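Local coordinates for Lin2634 protein (PDB 3MZO) that is an HD-domain phosphohydrolase of the YfbR-like family that binds calcium ions and probably acts on nucleotide substrates, at the interface of chains A and B. Numbering follows the deposited sequence. Chains: chain A/B, Lin2634 protein.

Contact 1 and contact 2 are two patches of one interface between two copies of the protein. Their C-alpha centres lie about 14 Å apart. Both use helix 114-121 of chain A and helix 31-51 of chain B, where B:Gln43 serves contact 1 and its neighbour B:Phe44 serves contact 2. Contact 1 pairs helix 58-67 with its twin. Contact 2 sets the first half of helix 4-13 and the turn at 111-113 against helices 31-51 and 177-191. Two-fold symmetry repeats each patch with the chains exchanged. The pair belongs to a deposited assembly of six copies; the structure alone does not show which oligomer forms in solution.

Contact 1: the interface of chains A and B. Residues chain A 59, 62-63, 66, 120; chain B 43, 58, 62.
Helix 58-67 of this HD-domain, YfbR-like phosphohydrolase meets its twin across a two-fold axis. A:Tyr62 and B:Tyr62 slide past each other in opposite directions. Each CG is anti to its own carbonyl carbon (chi1 -84°). Each ring is thereby laid over the other tyrosine's CB. B:Tyr62 CB sits 3.4 Å from the centroid of the A:Tyr62 ring, a CH-pi contact over the face, and A:Tyr62 CB does the same to the B:Tyr62 ring.

A:Arg59 and B:Trp58 lie side by side and point the same way. A:Arg59 has CG anti to the backbone N (chi1 -170°), and its chain runs extended over the indole. Its CD covers the five-membered ring and its NE the six-membered ring. NE is 3.4 Å from the six-membered centroid of B:Trp58, a cation-pi contact. Guanidinium and indole planes are 9° apart, so the two groups stack flat.

The NE of A:Arg59 also bonds water 1 at 3.0 Å, with the water at the guanidinium edge and in its plane. Water 1 is bonded in turn by the carboxylate OE1 of A:Glu63 at 2.8 Å and by the phenol OH of B:Tyr62 at 2.7 Å. It thus ties the two chains together. A:Glu63 OE1 and A:Arg59 NE also form a long salt bridge of 3.9 Å within chain A, which may help hold the guanidinium over the indole.

The phenol OH of B:Tyr62 donates to the amide OE1 of B:Gln43 at 2.6 Å, in the carbonyl plane and on a lone pair. This bond probably helps to fix the rotation of the B:Gln43 amide, which reaches tip to tip toward two leucines of chain A. A:Leu66 CD2 lies 3.7 Å from B:Gln43 OE1. A:Leu120 packs its CD1 against NE2 and its CD2 against OE1 of the same amide.

Contact 2: the interface of chains A and B. Residues chain A 4, 8, 110, 112-113, 116; chain B 44, 47-48, 51, 181, 186.
The oxygen of water 2 is the best-held polar atom here, gripped from both chains by two bonds. One is to the phenol OH of B:Tyr181 at 2.8 Å. The other is a nearly straight bond from the backbone N of A:Ile4 at 3.1 Å. This N belongs to the first residue of helix 4-13, so the water joins a helix start of chain A to the partner's tyrosine. The rest of this subunit interface of the YfbR-like phosphohydrolase is mostly apolar.

A:Ile4 and B:Phe44 meet tip to tip. CG2 of A:Ile4 stands over the face of the B:Phe44 ring, 3.8 Å from its centroid, as a CH-pi contact. CD1 of the same isoleucine reaches B:Phe44 CE1 at 3.5 Å. B:Phe44 gets there with CG anti to its backbone N (chi1 171°).

A:Phe113 is the most deeply covered residue of the patch. B:Phe44 crosses it at about a right angle and sets CE1 over the centre of its face, with the planes 63° apart. On the opposite face, CG2 of A:Thr112 lies over the ring centre. B:Tyr181 comes tip to tip, its plane turned 80° from the A:Phe113 ring. The rim of A:Phe113 points at the B:Tyr181 face, with CZ off-centre over it, and B:Tyr181 CE1 lies in the A:Phe113 plane. A:Phe113 CE2 lies 3.6 Å from B:Tyr181 CZ. The carboxylate OD2 of B:Asp51 lies 3.6 Å from A:Phe113 CE1, the side chains crossing obliquely. B:Val48 CG2 touches the ring tip at CZ.

A:Phe8 crosses both B:Phe44 and B:Ile186 at about right angles. Its CE2 is 3.8 Å from B:Ile186 CD1, while its CZ packs on B:Phe44 CD2.

In the fold, chain A supplies the first half of helix 4-13, the 3-10 turn 111-113 and the first turn of helix 114-121. These press onto helices 31-51 and 177-191 of chain B.

Contact 1: the interface of chains A and B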
ATOM      1  N   ARG A  59     -23.769 -20.739  17.500  1.00 25.24           N
ATOM      2  CA  ARG A  59     -22.793 -20.022  18.281  1.00 26.93           C
ATOM      3  C   ARG A  59     -21.404 -20.653  18.149  1.00 27.95           C
ATOM      4  O   ARG A  59     -20.396 -19.953  17.969  1.00 25.15           O
ATOM      5  CB  ARG A  59     -23.189 -19.940  19.744  1.00 27.52           C
ATOM      6  CG  ARG A  59     -22.293 -18.994  20.514  1.00 27.22           C
ATOM      7  CD  ARG A  59     -22.723 -18.894  21.982  1.00 28.82           C
ATOM      8  NE  ARG A  59     -21.949 -17.875  22.700  1.00 25.33           N
ATOM      9  CZ  ARG A  59     -22.103 -17.587  23.990  1.00 30.85           C
ATOM     10  NH1 ARG A  59     -23.010 -18.233  24.707  1.00 31.18           N
ATOM     11  NH2 ARG A  59     -21.373 -16.628  24.559  1.00 25.41           N
ATOM     12  N   TYR A  62     -19.874 -20.071  14.488  1.00 19.99           N
ATOM     13  CA  TYR A  62     -19.444 -18.704  14.267  1.00 21.04           C
ATOM     14  C   TYR A  62     -18.255 -18.362  15.146  1.00 21.89           C
ATOM     15  O   TYR A  62     -17.271 -17.808  14.650  1.00 19.50           O
ATOM     16  CB  TYR A  62     -20.589 -17.715  14.503  1.00 19.80           C
ATOM     17  CG  TYR A  62     -21.531 -17.496  13.333  1.00 20.84           C
ATOM     18  CD1 TYR A  62     -21.103 -16.843  12.163  1.00 26.66           C
ATOM     19  CD2 TYR A  62     -22.871 -17.842  13.426  1.00 18.29           C
ATOM     20  CE1 TYR A  62     -21.983 -16.589  11.121  1.00 18.62           C
ATOM     21  CE2 TYR A  62     -23.755 -17.619  12.380  1.00 23.70           C
ATOM     22  CZ  TYR A  62     -23.325 -17.002  11.238  1.00 22.43           C
ATOM     23  OH  TYR A  62     -24.208 -16.745  10.207  1.00 19.13           O
ATOM     24  N   GLU A  63     -18.284 -18.762  16.430  1.00 20.21           N
ATOM     25  CA  GLU A  63     -17.161 -18.429  17.275  1.00 22.14           C
ATOM     26  C   GLU A  63     -15.880 -19.137  16.869  1.00 21.20           C
ATOM     27  O   GLU A  63     -14.802 -18.580  17.036  1.00 21.50           O
ATOM     28  CB  GLU A  63     -17.453 -18.639  18.779  1.00 25.94           C
ATOM     29  CG  GLU A  63     -17.397 -20.090  19.243  1.00 27.48           C
ATOM     30  CD  GLU A  63     -18.114 -20.326  20.582  1.00 34.75           C
ATOM     31  OE1 GLU A  63     -18.599 -19.358  21.242  1.00 31.13           O
ATOM     32  OE2 GLU A  63     -18.216 -21.511  20.945  1.00 30.73           O
ATOM     33  N   LEU A  66     -14.722 -17.198  13.529  1.00 20.27           N
ATOM     34  CA  LEU A  66     -14.317 -15.809  13.723  1.00 17.94           C
ATOM     35  C   LEU A  66     -13.006 -15.626  14.482  1.00 18.20           C
ATOM     36  O   LEU A  66     -12.201 -14.739  14.178  1.00 20.45           O
ATOM     37  CB  LEU A  66     -15.437 -15.053  14.439  1.00 17.15           C
ATOM     38  CG  LEU A  66     -15.240 -13.552  14.587  1.00 20.45           C
ATOM     39  CD1 LEU A  66     -15.445 -12.912  13.218  1.00 19.75           C
ATOM     40  CD2 LEU A  66     -16.185 -12.971  15.597  1.00 18.21           C
ATOM     41  N   LEU A 120     -13.242 -18.703  23.707  1.00 26.14           N
ATOM     42  CA  LEU A 120     -13.246 -18.195  22.325  1.00 26.42           C
ATOM     43  C   LEU A 120     -11.897 -18.365  21.617  1.00 27.43           C
ATOM     44  O   LEU A 120     -11.867 -18.513  20.403  1.00 27.37           O
ATOM     45  CB  LEU A 120     -13.651 -16.711  22.299  1.00 24.89           C
ATOM     46  CG  LEU A 120     -15.095 -16.324  22.709  1.00 28.30           C
ATOM     47  CD1 LEU A 120     -15.221 -14.793  22.879  1.00 28.17           C
ATOM     48  CD2 LEU A 120     -16.129 -16.820  21.704  1.00 21.00           C
TER
ATOM     49  N   GLN B  43     -19.987 -10.013  19.213  1.00 18.93           N
ATOM     50  CA  GLN B  43     -19.723 -11.212  19.968  1.00 21.96           C
ATOM     51  C   GLN B  43     -19.491 -10.884  21.453  1.00 22.13           C
ATOM     52  O   GLN B  43     -20.019 -11.564  22.363  1.00 22.91           O
ATOM     53  CB  GLN B  43     -18.493 -11.912  19.375  1.00 22.01           C
ATOM     54  CG  GLN B  43     -17.892 -13.048  20.184  1.00 22.20           C
ATOM     55  CD  GLN B  43     -16.786 -13.732  19.393  1.00 22.47           C
ATOM     56  OE1 GLN B  43     -17.035 -14.715  18.695  1.00 22.55           O
ATOM     57  NE2 GLN B  43     -15.574 -13.178  19.453  1.00 19.43           N
ATOM     58  N   TRP B  58     -28.014 -16.390  18.936  1.00 28.25           N
ATOM     59  CA  TRP B  58     -26.646 -16.248  18.463  1.00 30.04           C
ATOM     60  C   TRP B  58     -26.493 -16.267  16.946  1.00 28.39           C
ATOM     61  O   TRP B  58     -25.690 -15.503  16.377  1.00 26.59           O
ATOM     62  CB  TRP B  58     -25.760 -17.270  19.155  1.00 31.69           C
ATOM     63  CG  TRP B  58     -25.487 -16.853  20.573  1.00 30.86           C
ATOM     64  CD1 TRP B  58     -26.150 -17.287  21.700  1.00 31.37           C
ATOM     65  CD2 TRP B  58     -24.514 -15.899  21.024  1.00 29.48           C
ATOM     66  NE1 TRP B  58     -25.633 -16.670  22.806  1.00 30.41           N
ATOM     67  CE2 TRP B  58     -24.628 -15.822  22.434  1.00 29.44           C
ATOM     68  CE3 TRP B  58     -23.556 -15.098  20.378  1.00 25.56           C
ATOM     69  CZ2 TRP B  58     -23.805 -14.984  23.220  1.00 29.10           C
ATOM     70  CZ3 TRP B  58     -22.750 -14.271  21.146  1.00 30.06           C
ATOM     71  CH2 TRP B  58     -22.885 -14.221  22.567  1.00 30.75           C
ATOM     72  N   TYR B  62     -24.747 -13.011  15.033  1.00 19.99           N
ATOM     73  CA  TYR B  62     -23.578 -13.192  14.195  1.00 21.04           C
ATOM     74  C   TYR B  62     -23.901 -12.892  12.743  1.00 21.89           C
ATOM     75  O   TYR B  62     -23.151 -12.161  12.092  1.00 19.50           O
ATOM     76  CB  TYR B  62     -23.005 -14.605  14.337  1.00 19.80           C
ATOM     77  CG  TYR B  62     -22.068 -14.828  15.511  1.00 20.84           C
ATOM     78  CD1 TYR B  62     -20.799 -14.223  15.559  1.00 26.66           C
ATOM     79  CD2 TYR B  62     -22.397 -15.719  16.522  1.00 18.29           C
ATOM     80  CE1 TYR B  62     -19.922 -14.479  16.601  1.00 18.62           C
ATOM     81  CE2 TYR B  62     -21.540 -15.962  17.586  1.00 23.70           C
ATOM     82  CZ  TYR B  62     -20.316 -15.353  17.634  1.00 22.43           C
ATOM     83  OH  TYR B  62     -19.444 -15.618  18.672  1.00 19.13           O
TER
HETATM   84  O   HOH W   1     -19.657 -16.761  21.144  1.00 25.85           O

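Contact 2: the interface of chains A and B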
ATOM      1  N   ILE A   4     -11.393  -4.346  28.229  1.00 21.62           N
ATOM      2  CA  ILE A   4     -11.969  -4.645  26.945  1.00 21.21           C
ATOM      3  C   ILE A   4     -11.599  -3.579  25.903  1.00 21.59           C
ATOM      4  O   ILE A   4     -11.467  -3.889  24.720  1.00 21.31           O
ATOM      5  CB  ILE A   4     -13.505  -4.836  27.029  1.00 20.19           C
ATOM      6  CG1 ILE A   4     -13.847  -5.989  27.999  1.00 23.76           C
ATOM      7  CG2 ILE A   4     -14.111  -5.181  25.654  1.00 18.67           C
ATOM      8  CD1 ILE A   4     -13.369  -7.356  27.511  1.00 20.32           C
ATOM      9  N   PHE A   8     -10.589  -4.327  22.091  1.00 21.43           N
ATOM     10  CA  PHE A   8     -11.162  -3.661  20.938  1.00 21.35           C
ATOM     11  C   PHE A   8     -10.081  -2.980  20.048  1.00 21.87           C
ATOM     12  O   PHE A   8     -10.150  -3.079  18.813  1.00 21.86           O
ATOM     13  CB  PHE A   8     -12.209  -2.644  21.337  1.00 22.30           C
ATOM     14  CG  PHE A   8     -13.549  -3.234  21.776  1.00 21.23           C
ATOM     15  CD1 PHE A   8     -13.846  -4.604  21.662  1.00 18.37           C
ATOM     16  CD2 PHE A   8     -14.530  -2.385  22.256  1.00 23.58           C
ATOM     17  CE1 PHE A   8     -15.114  -5.089  22.028  1.00 22.73           C
ATOM     18  CE2 PHE A   8     -15.790  -2.861  22.600  1.00 20.42           C
ATOM     19  CZ  PHE A   8     -16.059  -4.221  22.522  1.00 17.21           C
ATOM     20  N   PRO A 110     -10.275  -8.382  31.538  1.00 30.88           N
ATOM     21  CA  PRO A 110     -10.763  -8.363  32.916  1.00 32.32           C
ATOM     22  C   PRO A 110     -11.168  -9.779  33.402  1.00 31.49           C
ATOM     23  O   PRO A 110     -11.676 -10.571  32.600  1.00 28.60           O
ATOM     24  CB  PRO A 110     -11.993  -7.453  32.815  1.00 31.45           C
ATOM     25  CG  PRO A 110     -11.659  -6.544  31.705  1.00 31.17           C
ATOM     26  CD  PRO A 110     -11.062  -7.458  30.699  1.00 33.63           C
ATOM     27  N   THR A 112     -13.729 -10.938  34.969  1.00 29.29           N
ATOM     28  CA  THR A 112     -15.097 -11.303  34.600  1.00 31.32           C
ATOM     29  C   THR A 112     -15.199 -11.947  33.222  1.00 29.34           C
ATOM     30  O   THR A 112     -16.006 -12.853  33.047  1.00 29.85           O
ATOM     31  CB  THR A 112     -16.067 -10.102  34.642  1.00 30.31           C
ATOM     32  OG1 THR A 112     -16.048  -9.562  35.949  1.00 41.65           O
ATOM     33  CG2 THR A 112     -17.492 -10.519  34.315  1.00 35.05           C
ATOM     34  N   PHE A 113     -14.385 -11.509  32.254  1.00 26.26           N
ATOM     35  CA  PHE A 113     -14.511 -12.025  30.875  1.00 26.79           C
ATOM     36  C   PHE A 113     -13.423 -13.006  30.456  1.00 28.81           C
ATOM     37  O   PHE A 113     -13.421 -13.483  29.332  1.00 28.12           O
ATOM     38  CB  PHE A 113     -14.577 -10.843  29.881  1.00 28.21           C
ATOM     39  CG  PHE A 113     -15.812  -9.993  30.084  1.00 26.23           C
ATOM     40  CD1 PHE A 113     -17.075 -10.490  29.738  1.00 33.65           C
ATOM     41  CD2 PHE A 113     -15.726  -8.756  30.697  1.00 29.17           C
ATOM     42  CE1 PHE A 113     -18.217  -9.744  29.969  1.00 35.08           C
ATOM     43  CE2 PHE A 113     -16.866  -7.990  30.906  1.00 27.49           C
ATOM     44  CZ  PHE A 113     -18.115  -8.491  30.552  1.00 26.36           C
ATOM     45  N   ILE A 116     -14.867 -16.479  29.149  1.00 28.00           N
ATOM     46  CA  ILE A 116     -15.401 -16.458  27.773  1.00 29.04           C
ATOM     47  C   ILE A 116     -14.286 -16.323  26.723  1.00 26.05           C
ATOM     48  O   ILE A 116     -14.314 -17.046  25.731  1.00 24.34           O
ATOM     49  CB  ILE A 116     -16.590 -15.447  27.548  1.00 33.23           C
ATOM     50  CG1 ILE A 116     -17.215 -15.682  26.160  1.00 37.47           C
ATOM     51  CG2 ILE A 116     -16.142 -14.014  27.728  1.00 28.12           C
ATOM     52  CD1 ILE A 116     -17.686 -17.184  25.862  1.00 41.94           C
TER
ATOM     53  N   PHE B  44     -18.719  -9.844  21.714  1.00 20.09           N
ATOM     54  CA  PHE B  44     -18.517  -9.405  23.089  1.00 20.32           C
ATOM     55  C   PHE B  44     -19.839  -8.933  23.740  1.00 22.66           C
ATOM     56  O   PHE B  44     -20.184  -9.342  24.838  1.00 21.74           O
ATOM     57  CB  PHE B  44     -17.482  -8.303  23.202  1.00 21.61           C
ATOM     58  CG  PHE B  44     -17.422  -7.683  24.577  1.00 19.44           C
ATOM     59  CD1 PHE B  44     -16.828  -8.360  25.622  1.00 21.16           C
ATOM     60  CD2 PHE B  44     -18.015  -6.460  24.838  1.00 22.04           C
ATOM     61  CE1 PHE B  44     -16.815  -7.837  26.882  1.00 21.98           C
ATOM     62  CE2 PHE B  44     -17.997  -5.929  26.124  1.00 22.55           C
ATOM     63  CZ  PHE B  44     -17.383  -6.632  27.146  1.00 24.90           C
ATOM     64  N   ALA B  47     -22.130 -11.600  24.923  1.00 25.17           N
ATOM     65  CA  ALA B  47     -21.721 -12.189  26.213  1.00 28.00           C
ATOM     66  C   ALA B  47     -22.179 -11.346  27.391  1.00 27.61           C
ATOM     67  O   ALA B  47     -22.596 -11.898  28.423  1.00 28.97           O
ATOM     68  CB  ALA B  47     -20.194 -12.379  26.277  1.00 24.12           C
ATOM     69  N   VAL B  48     -22.060 -10.025  27.247  1.00 25.80           N
ATOM     70  CA  VAL B  48     -22.517  -9.070  28.267  1.00 24.93           C
ATOM     71  C   VAL B  48     -24.047  -9.248  28.501  1.00 28.43           C
ATOM     72  O   VAL B  48     -24.528  -9.280  29.644  1.00 30.53           O
ATOM     73  CB  VAL B  48     -22.217  -7.602  27.844  1.00 24.93           C
ATOM     74  CG1 VAL B  48     -22.865  -6.587  28.815  1.00 25.23           C
ATOM     75  CG2 VAL B  48     -20.707  -7.350  27.750  1.00 24.32           C
ATOM     76  N   ASP B  51     -24.737 -12.504  30.371  1.00 33.28           N
ATOM     77  CA  ASP B  51     -24.350 -12.305  31.767  1.00 35.38           C
ATOM     78  C   ASP B  51     -25.475 -11.523  32.499  1.00 36.01           C
ATOM     79  O   ASP B  51     -25.718 -11.755  33.692  1.00 38.02           O
ATOM     80  CB  ASP B  51     -23.004 -11.531  31.922  1.00 34.94           C
ATOM     81  CG  ASP B  51     -21.696 -12.433  31.768  1.00 43.85           C
ATOM     82  OD1 ASP B  51     -21.771 -13.679  31.727  1.00 43.55           O
ATOM     83  OD2 ASP B  51     -20.548 -11.877  31.705  1.00 43.63           O
ATOM     84  N   TYR B 181     -22.296  -1.193  30.191  1.00 26.39           N
ATOM     85  CA  TYR B 181     -20.931  -1.654  30.353  1.00 26.12           C
ATOM     86  C   TYR B 181     -19.929  -0.778  29.573  1.00 24.09           C
ATOM     87  O   TYR B 181     -18.879  -0.392  30.090  1.00 23.42           O
ATOM     88  CB  TYR B 181     -20.803  -3.129  29.919  1.00 26.25           C
ATOM     89  CG  TYR B 181     -19.459  -3.616  30.234  1.00 25.06           C
ATOM     90  CD1 TYR B 181     -19.147  -4.040  31.514  1.00 29.22           C
ATOM     91  CD2 TYR B 181     -18.451  -3.547  29.294  1.00 24.85           C
ATOM     92  CE1 TYR B 181     -17.858  -4.424  31.836  1.00 29.87           C
ATOM     93  CE2 TYR B 181     -17.167  -3.949  29.603  1.00 21.47           C
ATOM     94  CZ  TYR B 181     -16.882  -4.374  30.876  1.00 28.30           C
ATOM     95  OH  TYR B 181     -15.616  -4.741  31.194  1.00 26.30           O
ATOM     96  N   ILE B 186     -15.468   0.884  29.344  1.00 24.23           N
ATOM     97  CA  ILE B 186     -14.710   0.961  28.098  1.00 23.48           C
ATOM     98  C   ILE B 186     -14.379   2.412  27.762  1.00 24.59           C
ATOM     99  O   ILE B 186     -13.218   2.750  27.617  1.00 21.48           O
ATOM    100  CB  ILE B 186     -15.479   0.283  26.963  1.00 22.58           C
ATOM    101  CG1 ILE B 186     -15.708  -1.199  27.330  1.00 22.97           C
ATOM    102  CG2 ILE B 186     -14.679   0.349  25.638  1.00 20.77           C
ATOM    103  CD1 ILE B 186     -16.522  -2.047  26.224  1.00 18.70           C
TER
HETATM  104  O   HOH W   2     -13.303  -3.310  30.407  1.00 24.32           O